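Long-range contacts in periplasmic cell division protein (SufI) (Aquifex aeolicus, PDB 6SYY), which is a laccase-like multicopper oxidase that binds copper ions and probably oxidises its substrates while reducing dioxygen: residues A[262-267]-A[319-324]; A[424-429]-A[500-505]; A[430-435]-A[522-527]. All coordinates share one frame; numbering follows the deposited sequence.

How the interactions relate
Interaction 1 ties two strands of the central cupredoxin-like domain, whereas interactions 2 and 3 lie together in the C-terminal one, on the opposite side of the chain's centre; the centres of interactions 1 and 3 are 39 Å apart. Interactions 2 and 3 have centres only 7 Å apart and both reach one sheet, in which strand 503-509 (interaction 2) runs antiparallel to strand 520-525 (interaction 3), with Q503 N 2.7 Å from V525 O. Side chains of I504 (interaction 2), N522 (interaction 3) and H323 (interaction 1) lie about 12, 10 and 13 Å from a bound copper ion, and those of Y523 and I504 about 6 Å and 9 Å from that of the copper ligand H456.

Interaction 1: A[262-267]-A[319-324]; sequences RLALLR and YNFPHN
A264 and Y319 form an antiparallel hydrogen-bonded pair, their N atoms each 2.8 Å from the other residue's O, and the short strands 262-267 and 319-321 run at 134° to each other in the Greek-key sandwich of the central cupredoxin-like domain. L263 and N320 follow as a non-hydrogen-bonded pair, and F321 N donates to R262 O. Further toward the turn, side chains take over the polar pairing. The buried N320 holds CG anti to its backbone N (chi1 179°), and its OD1 accepts the bond from R262 N at 2.8 Å; an asparagine suits this place because its amide oxygen supplies an acceptor beside the strand. R262 itself starts out extended and then bends at chi3 (-67°), which sets NE near P322 O; the guanidinium turns its edge to the carbonyls of P322 and H323. NH2 donates almost straight to H323 O at 2.9 Å. That oxygen lies in the guanidinium plane, although NH2 sits above the plane of the carbonyl. NH1 forms a salt bridge with E292, so the arginine is held chiefly by H323 O and the E292 carboxylate, with P322 O a weak third partner, bonded to NE.

A264, Y319 and F321 share a face with R262; beyond the arginine the contact there becomes apolar, and L266 joins it. L266 crosses Y319 obliquely, its CD1 lying 3.7 Å from Y319 CB, and meets F321 tip to tip, with CD2 at the edge of the phenyl ring. Y319 CD2 stands over the centre of that ring, while R271 makes a cation-pi contact with it. The small A264 leaves room for so large a neighbour: its CB approaches the ring at the edge, near its plane, 3.5 Å from F321 CE2.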
loop_
_atom_site.group_PDB
_atom_site.type_symbol
_atom_site.label_atom_id
_atom_site.label_comp_id
_atom_site.label_asym_id
_atom_site.label_seq_id
_atom_site.Cartn_x
_atom_site.Cartn_y
_atom_site.Cartn_z
ATOM N N ARG A 262 6.229 12.821 -3.007
ATOM C CA ARG A 262 5.429 14.028 -2.821
ATOM C C ARG A 262 4.953 14.417 -4.217
ATOM O O ARG A 262 5.712 14.999 -4.998
ATOM C CB ARG A 262 6.242 15.135 -2.148
ATOM C CG ARG A 262 5.430 16.364 -1.768
ATOM C CD ARG A 262 6.266 17.414 -1.033
ATOM N NE ARG A 262 6.712 16.971 0.289
ATOM C CZ ARG A 262 5.994 17.085 1.405
ATOM N NH1 ARG A 262 4.781 17.619 1.369
ATOM N NH2 ARG A 262 6.488 16.658 2.561
ATOM N N LEU A 263 3.703 14.082 -4.539
ATOM C CA LEU A 263 3.201 14.135 -5.908
ATOM C C LEU A 263 2.364 15.383 -6.145
ATOM O O LEU A 263 1.479 15.704 -5.345
ATOM C CB LEU A 263 2.363 12.897 -6.216
ATOM C CG LEU A 263 3.059 11.563 -5.976
ATOM C CD1 LEU A 263 2.079 10.445 -6.216
ATOM C CD2 LEU A 263 4.275 11.424 -6.880
ATOM N N ALA A 264 2.629 16.067 -7.258
ATOM C CA ALA A 264 1.819 17.188 -7.713
ATOM C C ALA A 264 1.538 17.025 -9.201
ATOM O O ALA A 264 2.179 16.227 -9.890
ATOM C CB ALA A 264 2.504 18.538 -7.450
ATOM N N LEU A 265 0.560 17.785 -9.691
ATOM C CA LEU A 265 0.199 17.810 -11.105
ATOM C C LEU A 265 0.537 19.189 -11.652
ATOM O O LEU A 265 -0.094 20.183 -11.279
ATOM C CB LEU A 265 -1.278 17.479 -11.301
ATOM C CG LEU A 265 -1.622 16.019 -11.007
ATOM C CD1 LEU A 265 -3.125 15.812 -10.912
ATOM C CD2 LEU A 265 -1.022 15.122 -12.078
ATOM N N LEU A 266 1.536 19.251 -12.521
ATOM C CA LEU A 266 2.007 20.508 -13.080
ATOM C C LEU A 266 1.398 20.700 -14.462
ATOM O O LEU A 266 1.532 19.834 -15.334
ATOM C CB LEU A 266 3.533 20.538 -13.152
ATOM C CG LEU A 266 4.227 20.265 -11.820
ATOM C CD1 LEU A 266 5.726 20.480 -11.945
ATOM C CD2 LEU A 266 3.640 21.150 -10.733
ATOM N N ARG A 267 0.713 21.823 -14.646
ATOM C CA ARG A 267 0.159 22.239 -15.929
ATOM C C ARG A 267 0.874 23.540 -16.278
ATOM O O ARG A 267 0.431 24.624 -15.890
ATOM C CB ARG A 267 -1.355 22.410 -15.846
ATOM C CG ARG A 267 -2.005 22.965 -17.101
ATOM C CD ARG A 267 -3.509 23.109 -16.909
ATOM N NE ARG A 267 -4.186 23.583 -18.111
ATOM C CZ ARG A 267 -4.850 24.730 -18.192
ATOM N NH1 ARG A 267 -4.936 25.522 -17.132
ATOM N NH2 ARG A 267 -5.438 25.082 -19.329
ATOM N N TYR A 319 4.396 15.041 -11.053
ATOM C CA TYR A 319 5.751 15.398 -10.674
ATOM C C TYR A 319 5.991 15.089 -9.204
ATOM O O TYR A 319 5.111 15.298 -8.364
ATOM C CB TYR A 319 6.009 16.877 -10.945
ATOM C CG TYR A 319 7.466 17.236 -10.945
ATOM C CD1 TYR A 319 8.250 17.040 -12.079
ATOM C CD2 TYR A 319 8.066 17.775 -9.814
ATOM C CE1 TYR A 319 9.591 17.370 -12.081
ATOM C CE2 TYR A 319 9.405 18.108 -9.806
ATOM C CZ TYR A 319 10.163 17.904 -10.939
ATOM O OH TYR A 319 11.496 18.239 -10.923
ATOM N N ASN A 320 7.187 14.589 -8.905
ATOM C CA ASN A 320 7.603 14.304 -7.539
ATOM C C ASN A 320 8.532 15.410 -7.068
ATOM O O ASN A 320 9.589 15.633 -7.665
ATOM C CB ASN A 320 8.306 12.951 -7.441
ATOM C CG ASN A 320 8.769 12.643 -6.031
ATOM O OD1 ASN A 320 7.965 12.310 -5.163
ATOM N ND2 ASN A 320 10.067 12.765 -5.794
ATOM N N PHE A 321 8.136 16.097 -6.013
ATOM C CA PHE A 321 8.935 17.130 -5.376
ATOM C C PHE A 321 9.707 16.545 -4.205
ATOM O O PHE A 321 9.405 15.438 -3.748
ATOM C CB PHE A 321 8.031 18.272 -4.902
ATOM C CG PHE A 321 7.521 19.136 -6.019
ATOM C CD1 PHE A 321 8.338 20.101 -6.593
ATOM C CD2 PHE A 321 6.228 18.987 -6.498
ATOM C CE1 PHE A 321 7.876 20.900 -7.622
ATOM C CE2 PHE A 321 5.762 19.785 -7.527
ATOM C CZ PHE A 321 6.587 20.741 -8.089
ATOM N N PRO A 322 10.739 17.237 -3.716
ATOM C CA PRO A 322 11.479 16.732 -2.550
ATOM C C PRO A 322 10.557 16.464 -1.369
ATOM O O PRO A 322 9.782 17.327 -0.952
ATOM C CB PRO A 322 12.471 17.859 -2.254
ATOM C CG PRO A 322 12.716 18.480 -3.594
ATOM C CD PRO A 322 11.405 18.400 -4.329
ATOM N N HIS A 323 10.639 15.242 -0.832
ATOM C CA HIS A 323 9.702 14.815 0.201
ATOM C C HIS A 323 10.009 15.411 1.567
ATOM O O HIS A 323 9.119 15.439 2.425
ATOM C CB HIS A 323 9.668 13.286 0.294
ATOM C CG HIS A 323 11.002 12.658 0.556
ATOM N ND1 HIS A 323 11.687 12.830 1.740
ATOM C CD2 HIS A 323 11.769 11.845 -0.208
ATOM C CE1 HIS A 323 12.823 12.156 1.690
ATOM N NE2 HIS A 323 12.897 11.549 0.519
ATOM N N ASN A 324 11.240 15.877 1.786
ATOM C CA ASN A 324 11.640 16.592 2.998
ATOM C C ASN A 324 11.393 15.785 4.271
ATOM O O ASN A 324 11.256 16.356 5.358
ATOM C CB ASN A 324 10.944 17.954 3.087
ATOM C CG ASN A 324 11.340 18.882 1.954
ATOM O OD1 ASN A 324 12.472 18.841 1.472
ATOM N ND2 ASN A 324 10.406 19.722 1.518
#

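Interaction 2: A[424-429]-A[500-505]; sequences INNPKV and NEHQIY
In H502, CG stands between the backbone N and the carbonyl carbon (chi1 68°) and the ring is turned by chi2 (-89°), which together point NE2 at N425 O, while I504, with CG1 anti to its carbonyl carbon and chi2 at -55°, brings CD1 to P427 and V429. The histidine ring presents its edge: NE2 donates to N425 O at 2.7 Å, the oxygen lying close to the ring plane and NE2 nearly along the C=O axis. Imidazole suits this place, since a rigid ring can carry an N-H across to a main-chain carbonyl of an irregular segment. N426 crosses the ring at about a right angle, but its polar end is engaged elsewhere, ND2 with D423 and OD1 with R524. Beside this hydrogen bond the contact is apolar. P427 and I504 meet tip to tip, P427 CD lying 3.9 Å from I504 CD1, and V429 CG1 is 4.1 Å from the same methyl. In the C-terminal cupredoxin-like domain, the loop between strands 407-409 and 432-433 thus folds onto the start of strand 503-509, whose far end carries the copper ligands H508 and C509, with P427 and I504 also resting on N522 of the adjoining strand 520-525.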
loop_
_atom_site.group_PDB
_atom_site.type_symbol
_atom_site.label_atom_id
_atom_site.label_comp_id
_atom_site.label_asym_id
_atom_site.label_seq_id
_atom_site.Cartn_x
_atom_site.Cartn_y
_atom_site.Cartn_z
ATOM N N ILE A 424 3.609 -21.181 17.750
ATOM C CA ILE A 424 3.242 -20.041 16.913
ATOM C C ILE A 424 1.839 -19.542 17.233
ATOM O O ILE A 424 1.488 -18.416 16.860
ATOM C CB ILE A 424 3.364 -20.364 15.409
ATOM C CG1 ILE A 424 2.206 -21.239 14.936
ATOM C CG2 ILE A 424 4.696 -21.029 15.106
ATOM C CD1 ILE A 424 2.071 -21.281 13.430
ATOM N N ASN A 425 1.029 -20.343 17.928
ATOM C CA ASN A 425 -0.281 -19.887 18.369
ATOM C C ASN A 425 -0.211 -19.014 19.615
ATOM O O ASN A 425 -1.173 -18.293 19.906
ATOM C CB ASN A 425 -1.195 -21.082 18.635
ATOM C CG ASN A 425 -1.550 -21.829 17.372
ATOM O OD1 ASN A 425 -1.860 -21.225 16.343
ATOM N ND2 ASN A 425 -1.506 -23.153 17.440
ATOM N N ASN A 426 0.894 -19.063 20.358
ATOM C CA ASN A 426 1.089 -18.221 21.540
ATOM C C ASN A 426 2.515 -17.685 21.541
ATOM O O ASN A 426 3.334 -18.039 22.398
ATOM C CB ASN A 426 0.779 -19.001 22.818
ATOM C CG ASN A 426 -0.666 -19.455 22.882
ATOM O OD1 ASN A 426 -1.554 -18.691 23.267
ATOM N ND2 ASN A 426 -0.912 -20.699 22.493
ATOM N N PRO A 427 2.845 -16.808 20.586
ATOM C CA PRO A 427 4.215 -16.296 20.503
ATOM C C PRO A 427 4.429 -15.103 21.415
ATOM O O PRO A 427 3.502 -14.657 22.098
ATOM C CB PRO A 427 4.330 -15.889 19.034
ATOM C CG PRO A 427 2.950 -15.348 18.744
ATOM C CD PRO A 427 1.981 -16.195 19.557
ATOM N N LYS A 428 5.650 -14.578 21.428
ATOM C CA LYS A 428 5.896 -13.309 22.094
ATOM C C LYS A 428 5.093 -12.207 21.412
ATOM O O LYS A 428 4.990 -12.161 20.183
ATOM C CB LYS A 428 7.392 -12.979 22.072
ATOM C CG LYS A 428 7.748 -11.668 22.747
ATOM C CD LYS A 428 9.253 -11.470 22.875
ATOM C CE LYS A 428 9.559 -10.098 23.477
ATOM N NZ LYS A 428 10.991 -9.923 23.856
ATOM N N VAL A 429 4.491 -11.338 22.218
ATOM C CA VAL A 429 3.781 -10.169 21.719
ATOM C C VAL A 429 4.310 -8.949 22.454
ATOM O O VAL A 429 4.634 -9.023 23.646
ATOM C CB VAL A 429 2.249 -10.288 21.893
ATOM C CG1 VAL A 429 1.704 -11.432 21.052
ATOM C CG2 VAL A 429 1.880 -10.467 23.363
ATOM N N ASN A 500 -13.672 -16.047 16.865
ATOM C CA ASN A 500 -13.809 -16.773 18.124
ATOM C C ASN A 500 -12.472 -17.239 18.699
ATOM O O ASN A 500 -12.461 -18.085 19.599
ATOM C CB ASN A 500 -14.758 -17.972 17.955
ATOM C CG ASN A 500 -14.278 -18.986 16.917
ATOM O OD1 ASN A 500 -13.127 -18.966 16.476
ATOM N ND2 ASN A 500 -15.173 -19.892 16.534
ATOM N N GLU A 501 -11.356 -16.708 18.201
ATOM C CA GLU A 501 -10.028 -17.040 18.697
ATOM C C GLU A 501 -9.208 -15.766 18.822
ATOM O O GLU A 501 -9.462 -14.772 18.138
ATOM C CB GLU A 501 -9.291 -18.021 17.773
ATOM C CG GLU A 501 -9.716 -19.465 17.891
ATOM C CD GLU A 501 -8.781 -20.390 17.139
ATOM O OE1 GLU A 501 -8.119 -19.922 16.187
ATOM O OE2 GLU A 501 -8.697 -21.582 17.506
ATOM N N HIS A 502 -8.206 -15.808 19.698
ATOM C CA HIS A 502 -7.279 -14.692 19.800
ATOM C C HIS A 502 -6.529 -14.516 18.482
ATOM O O HIS A 502 -6.418 -15.441 17.671
ATOM C CB HIS A 502 -6.296 -14.907 20.951
ATOM C CG HIS A 502 -5.336 -16.032 20.726
ATOM N ND1 HIS A 502 -5.615 -17.334 21.085
ATOM C CD2 HIS A 502 -4.096 -16.049 20.183
ATOM C CE1 HIS A 502 -4.588 -18.104 20.771
ATOM N NE2 HIS A 502 -3.652 -17.349 20.223
ATOM N N GLN A 503 -6.013 -13.309 18.273
ATOM C CA GLN A 503 -5.394 -12.925 17.012
ATOM C C GLN A 503 -3.965 -12.463 17.247
ATOM O O GLN A 503 -3.681 -11.763 18.222
ATOM C CB GLN A 503 -6.193 -11.810 16.327
ATOM C CG GLN A 503 -7.621 -12.193 16.003
ATOM C CD GLN A 503 -7.694 -13.321 15.000
ATOM O OE1 GLN A 503 -7.027 -13.290 13.966
ATOM N NE2 GLN A 503 -8.495 -14.336 15.307
ATOM N N ILE A 504 -3.073 -12.852 16.344
ATOM C CA ILE A 504 -1.679 -12.424 16.367
ATOM C C ILE A 504 -1.455 -11.553 15.142
ATOM O O ILE A 504 -1.467 -12.045 14.007
ATOM C CB ILE A 504 -0.711 -13.612 16.386
ATOM C CG1 ILE A 504 -0.997 -14.500 17.595
ATOM C CG2 ILE A 504 0.721 -13.113 16.398
ATOM C CD1 ILE A 504 -0.978 -13.754 18.921
ATOM N N TYR A 505 -1.246 -10.263 15.367
ATOM C CA TYR A 505 -1.102 -9.306 14.286
ATOM C C TYR A 505 0.272 -8.656 14.353
ATOM O O TYR A 505 0.857 -8.513 15.427
ATOM C CB TYR A 505 -2.202 -8.247 14.346
ATOM C CG TYR A 505 -3.569 -8.775 13.972
ATOM C CD1 TYR A 505 -3.740 -9.574 12.845
ATOM C CD2 TYR A 505 -4.688 -8.478 14.744
ATOM C CE1 TYR A 505 -4.986 -10.058 12.492
ATOM C CE2 TYR A 505 -5.938 -8.959 14.400
ATOM C CZ TYR A 505 -6.081 -9.749 13.276
ATOM O OH TYR A 505 -7.324 -10.231 12.928
#

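Interaction 3: A[430-435]-A[522-527]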
loop_
_atom_site.group_PDB
_atom_site.type_symbol
_atom_site.label_atom_id
_atom_site.label_comp_id
_atom_site.label_asym_id
_atom_site.label_seq_id
_atom_site.Cartn_x
_atom_site.Cartn_y
_atom_site.Cartn_z
ATOM N N LEU A 430 4.418 -7.828 21.737
ATOM C CA LEU A 430 4.855 -6.595 22.377
ATOM C C LEU A 430 3.834 -6.124 23.402
ATOM O O LEU A 430 4.200 -5.678 24.494
ATOM C CB LEU A 430 5.094 -5.513 21.327
ATOM C CG LEU A 430 5.709 -4.226 21.880
ATOM C CD1 LEU A 430 7.110 -4.497 22.413
ATOM C CD2 LEU A 430 5.724 -3.116 20.830
ATOM N N PHE A 431 2.552 -6.217 23.065
ATOM C CA PHE A 431 1.485 -5.866 23.983
ATOM C C PHE A 431 0.260 -6.684 23.612
ATOM O O PHE A 431 0.169 -7.242 22.514
ATOM C CB PHE A 431 1.171 -4.361 23.955
ATOM C CG PHE A 431 0.659 -3.871 22.631
ATOM C CD1 PHE A 431 1.538 -3.443 21.651
ATOM C CD2 PHE A 431 -0.699 -3.839 22.366
ATOM C CE1 PHE A 431 1.075 -2.998 20.431
ATOM C CE2 PHE A 431 -1.170 -3.397 21.144
ATOM C CZ PHE A 431 -0.281 -2.974 20.177
ATOM N N GLU A 432 -0.687 -6.745 24.541
ATOM C CA GLU A 432 -1.886 -7.551 24.390
ATOM C C GLU A 432 -3.102 -6.707 24.736
ATOM O O GLU A 432 -3.057 -5.895 25.663
ATOM C CB GLU A 432 -1.817 -8.792 25.288
ATOM C CG GLU A 432 -3.012 -9.716 25.204
ATOM C CD GLU A 432 -2.814 -10.973 26.025
ATOM O OE1 GLU A 432 -1.657 -11.260 26.397
ATOM O OE2 GLU A 432 -3.810 -11.670 26.303
ATOM N N GLN A 433 -4.183 -6.896 23.982
ATOM C CA GLN A 433 -5.431 -6.183 24.206
ATOM C C GLN A 433 -6.591 -7.171 24.208
ATOM O O GLN A 433 -6.501 -8.274 23.662
ATOM C CB GLN A 433 -5.670 -5.103 23.135
ATOM C CG GLN A 433 -4.546 -4.088 23.001
ATOM C CD GLN A 433 -4.392 -3.215 24.233
ATOM O OE1 GLN A 433 -5.294 -3.131 25.067
ATOM N NE2 GLN A 433 -3.244 -2.561 24.351
ATOM N N ASN A 434 -7.685 -6.768 24.842
ATOM C CA ASN A 434 -8.919 -7.531 24.780
ATOM C C ASN A 434 -9.726 -7.106 23.563
ATOM O O ASN A 434 -9.645 -5.960 23.113
ATOM C CB ASN A 434 -9.747 -7.333 26.047
ATOM C CG ASN A 434 -9.181 -8.078 27.227
ATOM O OD1 ASN A 434 -8.658 -9.181 27.080
ATOM N ND2 ASN A 434 -9.280 -7.481 28.410
ATOM N N ASN A 435 -10.499 -8.047 23.026
ATOM C CA ASN A 435 -11.346 -7.753 21.878
ATOM C C ASN A 435 -12.307 -6.619 22.213
ATOM O O ASN A 435 -13.002 -6.655 23.234
ATOM C CB ASN A 435 -12.116 -9.006 21.460
ATOM C CG ASN A 435 -12.815 -8.844 20.124
ATOM O OD1 ASN A 435 -12.665 -7.825 19.450
ATOM N ND2 ASN A 435 -13.577 -9.858 19.729
ATOM N N ASN A 522 5.036 -8.654 17.038
ATOM C CA ASN A 522 3.657 -9.099 17.158
ATOM C C ASN A 522 2.948 -8.285 18.230
ATOM O O ASN A 522 3.564 -7.805 19.184
ATOM C CB ASN A 522 3.565 -10.581 17.540
ATOM C CG ASN A 522 4.191 -11.511 16.516
ATOM O OD1 ASN A 522 4.062 -11.318 15.310
ATOM N ND2 ASN A 522 4.864 -12.544 17.004
ATOM N N TYR A 523 1.638 -8.138 18.068
ATOM C CA TYR A 523 0.764 -7.803 19.179
ATOM C C TYR A 523 -0.426 -8.752 19.128
ATOM O O TYR A 523 -0.659 -9.431 18.125
ATOM C CB TYR A 523 0.322 -6.324 19.168
ATOM C CG TYR A 523 -0.700 -5.959 18.119
ATOM C CD1 TYR A 523 -2.050 -5.876 18.438
ATOM C CD2 TYR A 523 -0.319 -5.682 16.813
ATOM C CE1 TYR A 523 -2.995 -5.537 17.483
ATOM C CE2 TYR A 523 -1.256 -5.338 15.849
ATOM C CZ TYR A 523 -2.593 -5.269 16.191
ATOM O OH TYR A 523 -3.538 -4.926 15.249
ATOM N N ARG A 524 -1.158 -8.821 20.235
ATOM C CA ARG A 524 -2.199 -9.824 20.407
ATOM C C ARG A 524 -3.518 -9.153 20.752
ATOM O O ARG A 524 -3.552 -8.201 21.537
ATOM C CB ARG A 524 -1.815 -10.822 21.504
ATOM C CG ARG A 524 -2.781 -11.976 21.687
ATOM C CD ARG A 524 -2.354 -12.827 22.882
ATOM N NE ARG A 524 -3.402 -13.743 23.322
ATOM C CZ ARG A 524 -3.299 -15.067 23.293
ATOM N NH1 ARG A 524 -2.186 -15.638 22.850
ATOM N NH2 ARG A 524 -4.306 -15.820 23.715
ATOM N N VAL A 525 -4.600 -9.647 20.158
ATOM C CA VAL A 525 -5.957 -9.262 20.534
ATOM C C VAL A 525 -6.717 -10.538 20.866
ATOM O O VAL A 525 -6.819 -11.436 20.023
ATOM C CB VAL A 525 -6.684 -8.481 19.428
ATOM C CG1 VAL A 525 -8.031 -7.984 19.943
ATOM C CG2 VAL A 525 -5.825 -7.329 18.926
ATOM N N ASN A 526 -7.256 -10.616 22.081
ATOM C CA ASN A 526 -7.905 -11.836 22.531
ATOM C C ASN A 526 -9.269 -11.999 21.862
ATOM O O ASN A 526 -9.748 -11.123 21.134
ATOM C CB ASN A 526 -8.032 -11.839 24.052
ATOM C CG ASN A 526 -6.680 -11.869 24.741
ATOM O OD1 ASN A 526 -5.791 -12.629 24.353
ATOM N ND2 ASN A 526 -6.510 -11.026 25.752
ATOM N N ALA A 527 -9.888 -13.149 22.113
ATOM C CA ALA A 527 -11.136 -13.530 21.452
ATOM C C ALA A 527 -12.296 -12.606 21.819
ATOM O O ALA A 527 -12.410 -12.158 22.962
ATOM C CB ALA A 527 -11.484 -14.978 21.791
HETATM O O HOH W 1 -11.141 -10.735 24.482
#
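E432 and R524 lie side by side as a parallel bridge pair, joined with Q433 and V525 where the short edge strand 432-433 runs along strand 520-525 of the C-terminal cupredoxin-like domain. Main-chain bonds fix the register, among them Q433 N to R524 O at 2.8 Å. From E432 CB, 4.2 Å from R524 O, chi1 (-180°) puts CG anti to the backbone N, beside R524 CD; the extended chain beyond carries CD and the carboxylate on toward N526. E432 CD packs 3.7 Å from that same methylene, and OE1 also stays near it. At the tip, OE2 accepts a 2.8 Å bond from N526 ND2 through its anti lone pair. OE2 also lies 2.9 Å from N526 OD1, two acceptors without a bond, which probably costs some repulsion. The second N-H of this amide goes to N434 OD1. R524 NE, in turn, donates almost straight to N526 OD1, which lies in the guanidinium plane.

On the other face F431 lies beside Y523, with planes only 12° apart but slid so that the rings barely overlap. Instead Y523 CB sits over the phenyl face, 3.7 Å from the F431 ring centroid, in a CH-pi contact; the phenolic OH reaches the main-chain oxygen of the copper ligand H456.

The salt bridge is long: E432 OE2 lies 3.7 Å from R524 NE and well out of the guanidinium plane. The attraction is therefore one of charge alone, with no arginine N-H aimed at the carboxylate, and is probably modest, while N526, whose amide both donates and accepts, links carboxylate to guanidinium.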